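Local coordinates for hypothetical protein EF2904 (Enterococcus faecalis, PDB 2AZ4) that is of unknown function but binds two zinc ions in a metallo-beta-lactamase fold and, judged by its family, may act as an RNA-binding exonuclease, at residues V9-G14 with I419-G424; G19-E24 with V401-L406; F33-T38 with F89-H94; T185-L190 with M214-S219. One frame throughout, in Å; residues are numbered along the deposited sequence.

Interaction 1: residues V9-G14 with I419-G424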
loop_
_atom_site.group_PDB
_atom_site.type_symbol
_atom_site.label_atom_id
_atom_site.label_comp_id
_atom_site.label_asym_id
_atom_site.label_seq_id
_atom_site.Cartn_x
_atom_site.Cartn_y
_atom_site.Cartn_z
ATOM N N VAL A 9 5.655 23.998 2.450
ATOM C CA VAL A 9 5.733 22.563 2.218
ATOM C C VAL A 9 7.184 22.097 2.394
ATOM O O VAL A 9 8.088 22.641 1.756
ATOM C CB VAL A 9 5.283 22.199 0.773
ATOM C CG1 VAL A 9 5.122 20.709 0.609
ATOM C CG2 VAL A 9 3.988 22.911 0.379
ATOM N N THR A 10 7.405 21.091 3.240
ATOM C CA THR A 10 8.742 20.580 3.522
ATOM C C THR A 10 8.801 19.118 3.181
ATOM O O THR A 10 7.958 18.341 3.645
ATOM C CB THR A 10 9.141 20.681 5.002
ATOM O OG1 THR A 10 8.930 22.004 5.490
ATOM C CG2 THR A 10 10.627 20.324 5.189
ATOM N N PHE A 11 9.812 18.742 2.408
ATOM C CA PHE A 11 10.030 17.354 1.999
ATOM C C PHE A 11 11.037 16.684 2.922
ATOM O O PHE A 11 12.235 16.587 2.626
ATOM C CB PHE A 11 10.426 17.284 0.521
ATOM C CG PHE A 11 9.364 17.832 -0.385
ATOM C CD1 PHE A 11 8.399 16.976 -0.955
ATOM C CD2 PHE A 11 9.280 19.213 -0.630
ATOM C CE1 PHE A 11 7.380 17.489 -1.757
ATOM C CE2 PHE A 11 8.261 19.734 -1.433
ATOM C CZ PHE A 11 7.306 18.868 -1.997
ATOM N N HIS A 12 10.527 16.254 4.073
ATOM C CA HIS A 12 11.352 15.687 5.132
ATOM C C HIS A 12 12.043 14.399 4.755
ATOM O O HIS A 12 13.171 14.177 5.177
ATOM C CB HIS A 12 10.498 15.464 6.398
ATOM C CG HIS A 12 10.079 16.737 7.077
ATOM N ND1 HIS A 12 10.979 17.574 7.704
ATOM C CD2 HIS A 12 8.858 17.304 7.245
ATOM C CE1 HIS A 12 10.332 18.601 8.231
ATOM N NE2 HIS A 12 9.045 18.471 7.947
ATOM N N SER A 13 11.383 13.544 3.963
ATOM C CA SER A 13 11.834 12.167 3.796
ATOM C C SER A 13 11.247 11.531 2.552
ATOM O O SER A 13 10.225 11.972 2.044
ATOM C CB SER A 13 11.395 11.354 5.025
ATOM O OG SER A 13 11.975 10.072 5.064
ATOM N N GLY A 14 11.875 10.474 2.069
ATOM C CA GLY A 14 11.292 9.726 0.948
ATOM C C GLY A 14 11.708 10.166 -0.437
ATOM O O GLY A 14 11.147 9.703 -1.435
ATOM N N ILE A 419 9.151 21.122 -10.116
ATOM C CA ILE A 419 10.170 21.163 -9.072
ATOM C C ILE A 419 10.597 19.741 -8.757
ATOM O O ILE A 419 9.752 18.890 -8.458
ATOM C CB ILE A 419 9.631 21.795 -7.763
ATOM C CG1 ILE A 419 9.381 23.291 -7.958
ATOM C CG2 ILE A 419 10.612 21.549 -6.602
ATOM C CD1 ILE A 419 8.642 23.953 -6.817
ATOM N N LEU A 420 11.898 19.487 -8.837
ATOM C CA LEU A 420 12.465 18.217 -8.444
ATOM C C LEU A 420 13.052 18.420 -7.056
ATOM O O LEU A 420 14.094 19.073 -6.912
ATOM C CB LEU A 420 13.544 17.761 -9.423
ATOM C CG LEU A 420 13.160 17.646 -10.904
ATOM C CD1 LEU A 420 14.354 17.215 -11.713
ATOM C CD2 LEU A 420 11.992 16.700 -11.131
ATOM N N PRO A 421 12.379 17.869 -6.024
ATOM C CA PRO A 421 12.746 18.190 -4.644
ATOM C C PRO A 421 13.968 17.421 -4.172
ATOM O O PRO A 421 14.283 16.340 -4.686
ATOM C CB PRO A 421 11.507 17.776 -3.846
ATOM C CG PRO A 421 10.907 16.657 -4.629
ATOM C CD PRO A 421 11.256 16.911 -6.094
ATOM N N GLU A 422 14.669 17.995 -3.203
ATOM C CA GLU A 422 15.685 17.238 -2.504
ATOM C C GLU A 422 15.302 17.113 -1.031
ATOM O O GLU A 422 14.436 17.830 -0.540
ATOM C CB GLU A 422 17.081 17.848 -2.687
ATOM C CG GLU A 422 17.304 19.167 -1.997
ATOM C CD GLU A 422 18.652 19.795 -2.369
ATOM O OE1 GLU A 422 19.232 20.497 -1.504
ATOM O OE2 GLU A 422 19.129 19.577 -3.515
ATOM N N ARG A 423 15.954 16.192 -0.341
ATOM C CA ARG A 423 15.645 15.942 1.048
ATOM C C ARG A 423 15.829 17.221 1.875
ATOM O O ARG A 423 16.834 17.920 1.733
ATOM C CB ARG A 423 16.496 14.786 1.562
ATOM C CG ARG A 423 16.247 14.458 3.008
ATOM C CD ARG A 423 17.284 13.511 3.532
ATOM N NE ARG A 423 17.032 13.255 4.947
ATOM C CZ ARG A 423 16.232 12.298 5.399
ATOM N NH1 ARG A 423 16.049 12.156 6.714
ATOM N NH2 ARG A 423 15.604 11.489 4.535
ATOM N N GLY A 424 14.816 17.554 2.675
ATOM C CA GLY A 424 14.852 18.726 3.556
ATOM C C GLY A 424 14.329 20.014 2.950
ATOM O O GLY A 424 14.111 20.999 3.654
HETATM O O HOH W 1 14.439 9.777 6.272
#
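Strand 7-13 and the loop 419-424 meet nearly at right angles, their end-to-end directions 87° apart, and a single backbone hydrogen bond joins them where the loop crosses the strand. Gly424 N donates to Phe11 O at 2.8 Å, reaching the oxygen from above the carbonyl plane. With phi at 90°, Gly424 adopts a conformation in which a side chain would collide with the preceding carbonyl. Next to this bond, the Phe11 side chain, with CG anti to its own carbonyl carbon, turns one ring face to Pro421. The proline offers CB over that face, 4.2 Å from the ring centroid and displaced toward the rim, a CH-pi contact. The loop leads from strand 417-418 into strand 426-428, and so carries the chain from one seven-stranded mixed sheet to the other in this metallo-beta-lactamase fold. On the strand side, His12 and Ser13 both face Val22 in a classic beta bulge, and His12 O lies on the loop side. There Arg423, extended from CG to NE, lays its guanidinium flat over that oxygen, with CZ 3.6 Å from His12 O; the oxygen sits over the centre of one guanidinium face. The guanidinium is fixed at its rim: Arg423 NH2 donates to water 1 at 2.7 Å, and the water in turn donates to Ser13 OG at 2.8 Å. Glu39 ties both ends together, forming a salt bridge with Arg423 NH2 and a hydrogen bond with Ser13 OG, which is also hydrogen-bonded to Gly20 O. The CB of His12 points away from the loop, and NE2 of its ring is hydrogen-bonded to Glu24.

Interaction 2: residues G19-E24 with V401-L406. With ZN (zinc ion), chain D.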
loop_
_atom_site.group_PDB
_atom_site.type_symbol
_atom_site.label_atom_id
_atom_site.label_comp_id
_atom_site.label_asym_id
_atom_site.label_seq_id
_atom_site.Cartn_x
_atom_site.Cartn_y
_atom_site.Cartn_z
ATOM N N GLY A 19 9.615 4.842 -0.985
ATOM C CA GLY A 19 9.193 4.535 0.367
ATOM C C GLY A 19 9.644 5.579 1.353
ATOM O O GLY A 19 10.740 6.141 1.239
ATOM N N GLY A 20 8.790 5.857 2.325
ATOM C CA GLY A 20 9.161 6.763 3.406
ATOM C C GLY A 20 8.910 8.222 3.106
ATOM O O GLY A 20 9.534 9.084 3.738
ATOM N N THR A 21 7.992 8.508 2.172
ATOM C CA THR A 21 7.520 9.893 1.964
ATOM C C THR A 21 6.944 10.480 3.236
ATOM O O THR A 21 5.989 9.947 3.810
ATOM C CB THR A 21 6.452 10.008 0.859
ATOM O OG1 THR A 21 6.985 9.522 -0.369
ATOM C CG2 THR A 21 6.062 11.454 0.631
ATOM N N VAL A 22 7.541 11.571 3.698
ATOM C CA VAL A 22 6.971 12.313 4.806
ATOM C C VAL A 22 7.082 13.771 4.397
ATOM O O VAL A 22 8.189 14.317 4.266
ATOM C CB VAL A 22 7.701 12.061 6.153
ATOM C CG1 VAL A 22 7.075 12.885 7.265
ATOM C CG2 VAL A 22 7.717 10.552 6.519
ATOM N N ILE A 23 5.929 14.382 4.177
ATOM C CA ILE A 23 5.857 15.761 3.781
ATOM C C ILE A 23 5.071 16.474 4.848
ATOM O O ILE A 23 4.108 15.919 5.389
ATOM C CB ILE A 23 5.183 15.893 2.377
ATOM C CG1 ILE A 23 6.087 15.240 1.310
ATOM C CG2 ILE A 23 4.828 17.319 2.053
ATOM C CD1 ILE A 23 5.366 14.917 -0.009
ATOM N N GLU A 24 5.507 17.693 5.138
ATOM C CA GLU A 24 4.823 18.607 6.031
ATOM C C GLU A 24 4.243 19.778 5.263
ATOM O O GLU A 24 4.890 20.343 4.372
ATOM C CB GLU A 24 5.787 19.144 7.087
ATOM C CG GLU A 24 5.143 20.125 8.045
ATOM C CD GLU A 24 6.129 20.685 9.059
ATOM O OE1 GLU A 24 7.311 20.301 9.020
ATOM O OE2 GLU A 24 5.720 21.515 9.893
ATOM N N VAL A 401 5.400 18.306 -8.740
ATOM C CA VAL A 401 6.522 17.824 -7.948
ATOM C C VAL A 401 6.592 16.289 -7.987
ATOM O O VAL A 401 5.828 15.641 -7.268
ATOM C CB VAL A 401 6.394 18.266 -6.446
ATOM C CG1 VAL A 401 7.654 17.884 -5.649
ATOM C CG2 VAL A 401 6.114 19.724 -6.331
ATOM N N PRO A 402 7.476 15.694 -8.827
ATOM C CA PRO A 402 7.617 14.246 -8.724
ATOM C C PRO A 402 8.167 13.810 -7.363
ATOM O O PRO A 402 9.087 14.448 -6.813
ATOM C CB PRO A 402 8.615 13.907 -9.836
ATOM C CG PRO A 402 8.512 15.086 -10.805
ATOM C CD PRO A 402 8.321 16.238 -9.907
ATOM N N ILE A 403 7.559 12.751 -6.825
ATOM C CA ILE A 403 7.989 12.108 -5.584
ATOM C C ILE A 403 7.777 10.612 -5.758
ATOM O O ILE A 403 7.229 10.195 -6.765
ATOM C CB ILE A 403 7.181 12.595 -4.367
ATOM C CG1 ILE A 403 5.668 12.343 -4.586
ATOM C CG2 ILE A 403 7.538 14.042 -4.042
ATOM C CD1 ILE A 403 4.800 12.593 -3.368
ATOM N N HIS A 404 8.249 9.820 -4.794
ATOM C CA HIS A 404 8.055 8.373 -4.813
ATOM C C HIS A 404 8.510 7.836 -6.183
ATOM O O HIS A 404 7.748 7.180 -6.905
ATOM C CB HIS A 404 6.570 8.061 -4.528
ATOM C CG HIS A 404 6.332 6.788 -3.781
ATOM N ND1 HIS A 404 7.029 6.450 -2.639
ATOM C CD2 HIS A 404 5.435 5.796 -3.984
ATOM C CE1 HIS A 404 6.582 5.291 -2.185
ATOM N NE2 HIS A 404 5.614 4.875 -2.986
ATOM N N THR A 405 9.766 8.142 -6.527
ATOM C CA THR A 405 10.310 7.889 -7.852
ATOM C C THR A 405 11.857 7.881 -7.835
ATOM O O THR A 405 12.485 8.617 -7.078
ATOM C CB THR A 405 9.732 8.917 -8.903
ATOM O OG1 THR A 405 10.230 8.614 -10.206
ATOM C CG2 THR A 405 10.068 10.387 -8.528
ATOM N N LEU A 406 12.452 7.002 -8.631
ATOM C CA LEU A 406 13.910 6.985 -8.843
ATOM C C LEU A 406 14.336 7.807 -10.081
ATOM O O LEU A 406 15.536 7.985 -10.323
ATOM C CB LEU A 406 14.435 5.547 -8.965
ATOM C CG LEU A 406 14.028 4.498 -7.928
ATOM C CD1 LEU A 406 14.675 3.142 -8.221
ATOM C CD2 LEU A 406 14.379 4.961 -6.546
HETATM ZN ZN ZN D . 4.123 3.274 -2.305
HETATM O O HOH W 2 8.992 7.847 -1.454
HETATM O O HOH W 3 3.246 1.260 -1.507
HETATM O O HOH W 4 4.861 1.750 -3.921
#
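No direct hydrogen bond spans this buried contact; one water molecule makes the polar link between the 19-24 segment and a zinc ligand. Water 2 accepts from His404 ND1 at 2.7 Å, lying in the plane of the imidazole at its edge, and accepts also from Gly19 N at 3.1 Å. Its third partner is Thr21 OG1, 2.8 Å from the water oxygen. The opposite nitrogen of the ring, His404 NE2, binds the zinc ion of chain D at 2.3 Å. With one nitrogen on the metal and the other giving its proton to the water, the tautomer and the rotation of the ring are both set, and the water with its Gly19 and Thr21 partners forms a second shell behind the ligand. Gly19 comes close to the ring, its N 3.3 Å from His404 CE1; at phi 144° a side chain on Gly19 would collide with the preceding carbonyl oxygen. Asp96, His97 and Asp189 complete the protein ligands of this ion, as seen in the crystal, in the dinuclear site of a metallo-beta-lactamase fold. Farther from the metal the contact is apolar: Ile403 holds CG1 in the crowded position between backbone N and carbonyl carbon (chi1 57°), which sends CD1 out to meet Ile23 CD1 tip to tip at 4.1 Å. Strand 22-27 belongs to one mixed sheet and strand 399-403 to the other, so the isoleucines meet between the two layers, where Met214 of strand 212-216 touches both, and Phe11 of strand 7-13 and Phe34 of strand 30-34 pack against Ile23.

Interaction 3: residues F33-T38 with F89-H94; sequences FFDFGT and FLSHAH. With ZN (zinc ion), chain C.
His92 NE2 and His94 ND1 each bind the zinc ion of chain C at 2.3 Å, one histidine through its distal nitrogen and the other through its proximal one. Water 3 and water 5 are also ligands, and His167 and Asp189 complete the shell. Behind the metal, the remaining nitrogen of the first histidine is held: His92 ND1 donates to Ser91 OG at 2.6 Å, with the oxygen in the plane of the imidazole, which fixes the ring's rotation. The serine can serve both sides because its OG sits in the crowded position between backbone N and carbonyl carbon (chi1 76°) and donates to Asp35 OD2, 2.9 Å away. The same carboxylate takes the backbone of this residue as well, Ser91 N donating to Asp35 OD1 at 2.8 Å. Asp35 thus holds Ser91 by both oxygens, each met from above the carboxylate plane. Asp35 OD2 further accepts from Tyr186 OH and His97 ND1, and this accumulation of donors would be expected to keep the buried acid ionised. A cis peptide bond before Asp35 shapes the turn at the end of strand 30-34. Just upstream the sheet sets the spacing: Phe89 N donates to Phe33 O at 2.9 Å, nearly along the C=O axis, while Phe34 CB packs against Phe89 CB at 4.3 Å. The chain Asp35–Ser91–His92–zinc thus runs from strand 30-34 into the loop after strand 85-89, where the HxHxDH signature (HAHLDH) of the metallo-beta-lactamase fold begins and runs on into helix 95-98.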
loop_
_atom_site.group_PDB
_atom_site.type_symbol
_atom_site.label_atom_id
_atom_site.label_comp_id
_atom_site.label_asym_id
_atom_site.label_seq_id
_atom_site.Cartn_x
_atom_site.Cartn_y
_atom_site.Cartn_z
ATOM N N PHE A 33 1.138 16.277 8.286
ATOM C CA PHE A 33 2.188 15.426 7.758
ATOM C C PHE A 33 1.509 14.261 7.051
ATOM O O PHE A 33 0.390 13.885 7.427
ATOM C CB PHE A 33 3.098 14.861 8.873
ATOM C CG PHE A 33 3.864 15.924 9.680
ATOM C CD1 PHE A 33 5.224 16.133 9.471
ATOM C CD2 PHE A 33 3.235 16.662 10.666
ATOM C CE1 PHE A 33 5.933 17.106 10.228
ATOM C CE2 PHE A 33 3.939 17.644 11.419
ATOM C CZ PHE A 33 5.284 17.847 11.191
ATOM N N PHE A 34 2.206 13.689 6.067
ATOM C CA PHE A 34 1.769 12.522 5.285
ATOM C C PHE A 34 2.943 12.068 4.425
ATOM O O PHE A 34 3.722 12.894 3.969
ATOM C CB PHE A 34 0.577 12.864 4.372
ATOM C CG PHE A 34 0.779 14.116 3.539
ATOM C CD1 PHE A 34 0.374 15.366 4.017
ATOM C CD2 PHE A 34 1.380 14.044 2.279
ATOM C CE1 PHE A 34 0.568 16.515 3.273
ATOM C CE2 PHE A 34 1.564 15.202 1.510
ATOM C CZ PHE A 34 1.172 16.430 2.007
ATOM N N ASP A 35 3.117 10.763 4.226
ATOM C CA ASP A 35 2.495 9.720 5.038
ATOM C C ASP A 35 3.388 9.489 6.266
ATOM O O ASP A 35 3.851 10.464 6.871
ATOM C CB ASP A 35 2.311 8.450 4.183
ATOM C CG ASP A 35 1.267 8.642 3.085
ATOM O OD1 ASP A 35 0.211 9.261 3.374
ATOM O OD2 ASP A 35 1.464 8.157 1.944
ATOM N N PHE A 36 3.626 8.229 6.644
ATOM C CA PHE A 36 4.374 7.926 7.874
ATOM C C PHE A 36 5.031 6.523 7.857
ATOM O O PHE A 36 4.866 5.743 8.791
ATOM C CB PHE A 36 3.454 8.072 9.104
ATOM C CG PHE A 36 4.134 8.702 10.283
ATOM C CD1 PHE A 36 4.481 10.054 10.253
ATOM C CD2 PHE A 36 4.447 7.959 11.401
ATOM C CE1 PHE A 36 5.118 10.654 11.329
ATOM C CE2 PHE A 36 5.093 8.551 12.502
ATOM C CZ PHE A 36 5.434 9.894 12.462
ATOM N N GLY A 37 5.735 6.211 6.767
ATOM C CA GLY A 37 6.515 4.996 6.672
ATOM C C GLY A 37 7.969 5.351 6.859
ATOM O O GLY A 37 8.302 6.499 7.172
ATOM N N THR A 38 8.835 4.369 6.696
ATOM C CA THR A 38 10.270 4.601 6.763
ATOM C C THR A 38 10.830 4.427 5.374
ATOM O O THR A 38 10.203 3.780 4.528
ATOM C CB THR A 38 10.994 3.618 7.754
ATOM O OG1 THR A 38 11.058 2.306 7.182
ATOM C CG2 THR A 38 10.267 3.550 9.078
ATOM N N PHE A 89 -1.862 12.198 8.200
ATOM C CA PHE A 89 -2.751 11.491 7.289
ATOM C C PHE A 89 -2.008 10.350 6.650
ATOM O O PHE A 89 -0.784 10.435 6.395
ATOM C CB PHE A 89 -3.300 12.454 6.224
ATOM C CG PHE A 89 -4.160 13.526 6.783
ATOM C CD1 PHE A 89 -5.549 13.405 6.750
ATOM C CD2 PHE A 89 -3.599 14.662 7.362
ATOM C CE1 PHE A 89 -6.368 14.412 7.292
ATOM C CE2 PHE A 89 -4.404 15.674 7.921
ATOM C CZ PHE A 89 -5.792 15.541 7.897
ATOM N N LEU A 90 -2.748 9.284 6.351
ATOM C CA LEU A 90 -2.166 8.089 5.778
ATOM C C LEU A 90 -2.921 7.714 4.496
ATOM O O LEU A 90 -4.103 7.370 4.544
ATOM C CB LEU A 90 -2.233 6.977 6.838
ATOM C CG LEU A 90 -1.770 5.561 6.637
ATOM C CD1 LEU A 90 -0.344 5.466 6.058
ATOM C CD2 LEU A 90 -1.920 4.779 7.966
ATOM N N SER A 91 -2.229 7.800 3.363
ATOM C CA SER A 91 -2.842 7.587 2.067
ATOM C C SER A 91 -3.409 6.170 1.959
ATOM O O SER A 91 -4.512 5.995 1.472
ATOM C CB SER A 91 -1.856 7.889 0.908
ATOM O OG SER A 91 -0.876 6.872 0.689
ATOM N N HIS A 92 -2.634 5.181 2.393
ATOM C CA HIS A 92 -3.035 3.778 2.354
ATOM C C HIS A 92 -2.140 2.903 3.251
ATOM O O HIS A 92 -1.140 3.371 3.811
ATOM C CB HIS A 92 -3.104 3.243 0.907
ATOM C CG HIS A 92 -1.780 3.208 0.193
ATOM N ND1 HIS A 92 -1.011 4.333 -0.016
ATOM C CD2 HIS A 92 -1.100 2.185 -0.378
ATOM C CE1 HIS A 92 0.071 4.011 -0.703
ATOM N NE2 HIS A 92 0.052 2.710 -0.918
ATOM N N ALA A 93 -2.493 1.622 3.362
ATOM C CA ALA A 93 -1.885 0.698 4.318
ATOM C C ALA A 93 -0.463 0.180 4.013
ATOM O O ALA A 93 0.253 -0.284 4.932
ATOM C CB ALA A 93 -2.825 -0.475 4.565
ATOM N N HIS A 94 -0.056 0.247 2.750
ATOM C CA HIS A 94 1.230 -0.318 2.346
ATOM C C HIS A 94 2.368 0.096 3.266
ATOM O O HIS A 94 2.396 1.213 3.772
ATOM C CB HIS A 94 1.531 -0.025 0.861
ATOM C CG HIS A 94 0.738 -0.880 -0.078
ATOM N ND1 HIS A 94 0.542 -0.560 -1.402
ATOM C CD2 HIS A 94 0.106 -2.065 0.115
ATOM C CE1 HIS A 94 -0.194 -1.489 -1.984
ATOM N NE2 HIS A 94 -0.473 -2.417 -1.087
HETATM ZN ZN ZN C . 1.145 1.415 -2.460
HETATM O O HOH W 5 2.539 0.326 -3.758
HETATM O O HOH W 3 3.246 1.260 -1.507
#

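Interaction 4: residues T185-L190 with M214-S219. With ZN (zinc ion), chain C; ZN (zinc ion), chain D.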
loop_
_atom_site.group_PDB
_atom_site.type_symbol
_atom_site.label_atom_id
_atom_site.label_comp_id
_atom_site.label_asym_id
_atom_site.label_seq_id
_atom_site.Cartn_x
_atom_site.Cartn_y
_atom_site.Cartn_z
ATOM N N THR A 185 -2.018 19.245 -3.786
ATOM C CA THR A 185 -2.558 17.911 -3.933
ATOM C C THR A 185 -1.449 16.885 -3.802
ATOM O O THR A 185 -0.389 17.042 -4.398
ATOM C CB THR A 185 -3.228 17.755 -5.324
ATOM O OG1 THR A 185 -4.286 18.719 -5.445
ATOM C CG2 THR A 185 -3.798 16.362 -5.484
ATOM N N TYR A 186 -1.718 15.838 -3.015
ATOM C CA TYR A 186 -0.819 14.718 -2.816
ATOM C C TYR A 186 -1.521 13.486 -3.359
ATOM O O TYR A 186 -2.590 13.149 -2.884
ATOM C CB TYR A 186 -0.551 14.550 -1.325
ATOM C CG TYR A 186 0.223 13.295 -0.988
ATOM C CD1 TYR A 186 1.475 13.033 -1.573
ATOM C CD2 TYR A 186 -0.313 12.342 -0.115
ATOM C CE1 TYR A 186 2.191 11.869 -1.253
ATOM C CE2 TYR A 186 0.385 11.180 0.205
ATOM C CZ TYR A 186 1.634 10.949 -0.360
ATOM O OH TYR A 186 2.333 9.810 -0.039
ATOM N N THR A 187 -0.948 12.831 -4.364
ATOM C CA THR A 187 -1.671 11.746 -5.049
ATOM C C THR A 187 -1.744 10.450 -4.248
ATOM O O THR A 187 -2.635 9.629 -4.476
ATOM C CB THR A 187 -1.050 11.390 -6.445
ATOM O OG1 THR A 187 0.310 10.965 -6.282
ATOM C CG2 THR A 187 -1.118 12.569 -7.378
ATOM N N GLY A 188 -0.791 10.265 -3.340
ATOM C CA GLY A 188 -0.535 8.956 -2.759
ATOM C C GLY A 188 -0.061 8.074 -3.896
ATOM O O GLY A 188 0.542 8.571 -4.866
ATOM N N ASP A 189 -0.324 6.779 -3.782
ATOM C CA ASP A 189 -0.115 5.832 -4.870
ATOM C C ASP A 189 -1.424 5.624 -5.603
ATOM O O ASP A 189 -2.471 5.573 -4.957
ATOM C CB ASP A 189 0.313 4.485 -4.295
ATOM C CG ASP A 189 1.724 4.471 -3.803
ATOM O OD1 ASP A 189 2.438 5.498 -3.854
ATOM O OD2 ASP A 189 2.142 3.395 -3.361
ATOM N N LEU A 190 -1.365 5.474 -6.935
ATOM C CA LEU A 190 -2.568 5.372 -7.770
ATOM C C LEU A 190 -2.373 4.862 -9.197
ATOM O O LEU A 190 -1.276 4.844 -9.727
ATOM C CB LEU A 190 -3.356 6.679 -7.852
ATOM C CG LEU A 190 -2.809 8.102 -8.039
ATOM C CD1 LEU A 190 -1.408 8.297 -8.605
ATOM C CD2 LEU A 190 -3.815 8.973 -8.732
ATOM N N MET A 214 1.869 17.000 -5.904
ATOM C CA MET A 214 2.878 16.084 -5.391
ATOM C C MET A 214 2.491 14.661 -5.805
ATOM O O MET A 214 1.592 14.069 -5.223
ATOM C CB MET A 214 3.025 16.233 -3.861
ATOM C CG MET A 214 3.556 17.630 -3.426
ATOM S SD MET A 214 3.295 18.126 -1.705
ATOM C CE MET A 214 1.514 18.242 -1.683
ATOM N N MET A 215 3.169 14.137 -6.825
ATOM C CA MET A 215 2.742 12.925 -7.527
ATOM C C MET A 215 3.795 11.824 -7.612
ATOM O O MET A 215 4.953 12.079 -7.968
ATOM C CB MET A 215 2.246 13.295 -8.938
ATOM C CG MET A 215 1.894 12.109 -9.858
ATOM S SD MET A 215 1.043 12.734 -11.327
ATOM C CE MET A 215 0.734 11.209 -12.211
ATOM N N GLU A 216 3.369 10.590 -7.322
ATOM C CA GLU A 216 4.206 9.411 -7.464
ATOM C C GLU A 216 4.707 9.180 -8.898
ATOM O O GLU A 216 4.081 9.617 -9.881
ATOM C CB GLU A 216 3.463 8.153 -6.974
ATOM C CG GLU A 216 2.276 7.782 -7.836
ATOM C CD GLU A 216 2.310 6.332 -8.270
ATOM O OE1 GLU A 216 1.465 5.555 -7.787
ATOM O OE2 GLU A 216 3.171 5.962 -9.105
ATOM N N GLY A 217 5.861 8.520 -8.990
ATOM C CA GLY A 217 6.454 8.154 -10.269
ATOM C C GLY A 217 7.088 6.784 -10.195
ATOM O O GLY A 217 8.232 6.580 -10.616
ATOM N N VAL A 218 6.338 5.826 -9.667
ATOM C CA VAL A 218 6.883 4.487 -9.444
ATOM C C VAL A 218 7.182 3.755 -10.764
ATOM O O VAL A 218 8.319 3.291 -10.978
ATOM C CB VAL A 218 5.976 3.650 -8.512
ATOM C CG1 VAL A 218 6.488 2.222 -8.396
ATOM C CG2 VAL A 218 5.885 4.311 -7.133
ATOM N N SER A 219 6.193 3.676 -11.654
ATOM C CA SER A 219 6.348 2.838 -12.843
ATOM C C SER A 219 7.490 3.297 -13.772
ATOM O O SER A 219 8.119 2.469 -14.427
ATOM C CB SER A 219 5.056 2.724 -13.628
ATOM O OG SER A 219 4.722 3.961 -14.239
HETATM ZN ZN ZN C . 1.145 1.415 -2.460
HETATM ZN ZN ZN D . 4.123 3.274 -2.305
HETATM O O HOH W 5 2.539 0.326 -3.758
HETATM O O HOH W 3 3.246 1.260 -1.507
HETATM O O HOH W 4 4.861 1.750 -3.921
#
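The side chains of Asp189 and Glu216 cross at about a right angle, with their carboxylate planes 64° apart, and face different tasks. Asp189 OD2 bridges the two metals, 2.4 Å from the zinc of chain C and 2.2 Å from that of chain D. Glu216, bent at chi2 (129°), instead curls back over the 188-190 backbone: its OE1 accepts from Leu190 N at 3.0 Å through the anti lone pair and is also hydrogen-bonded to His382 ND1, while OE2 takes Val218 N from above the carboxylate plane. Asp189 OD1 and Glu216 OE1 stand 4.1 Å apart, a proximity of like charges that the zinc ions and His382 probably offset. Leu190 CD1 lies obliquely against Glu216 CG. Further back the segments are parallel strands of a beta-alpha-beta unit, 182-186 and 212-216 connected through helix 197-207, with Met214 N donating to Thr185 O and Thr187 N to Met214 O. Beyond these bonds Thr187 links the segments through its side chain: OG1, in the crowded position, accepts from Glu216 N at 3.3 Å and donates to Gly188 O at 2.8 Å, while its CG2 crosses Met215 CB obliquely. The Tyr186 ring receives Gly188 N over the centre of one face.

How the interactions relate
Interactions 2, 3 and 4 converge on the dinuclear zinc site, and water 3 is a ligand common to all three. Asp189 of interaction 4 links the metals: its OD2 is 3.3 Å from His92 NE2 of interaction 3, and its OD1 3.0 Å from His404 CD2 of interaction 2. Tyr186 OH, 2.7 Å from Asp35 OD2, connects interactions 4 and 3 behind the metals. In the second sheet, Ile403 N lies 2.9 Å from Met215 O, pairing the strands of interactions 2 and 4. Interaction 1 lies farther out, the nearest side-chain atom of Ser13 about 13 Å from a zinc ion, but His12 NE2 approaches Glu24 OE1 to 2.7 Å, joining it to interaction 2.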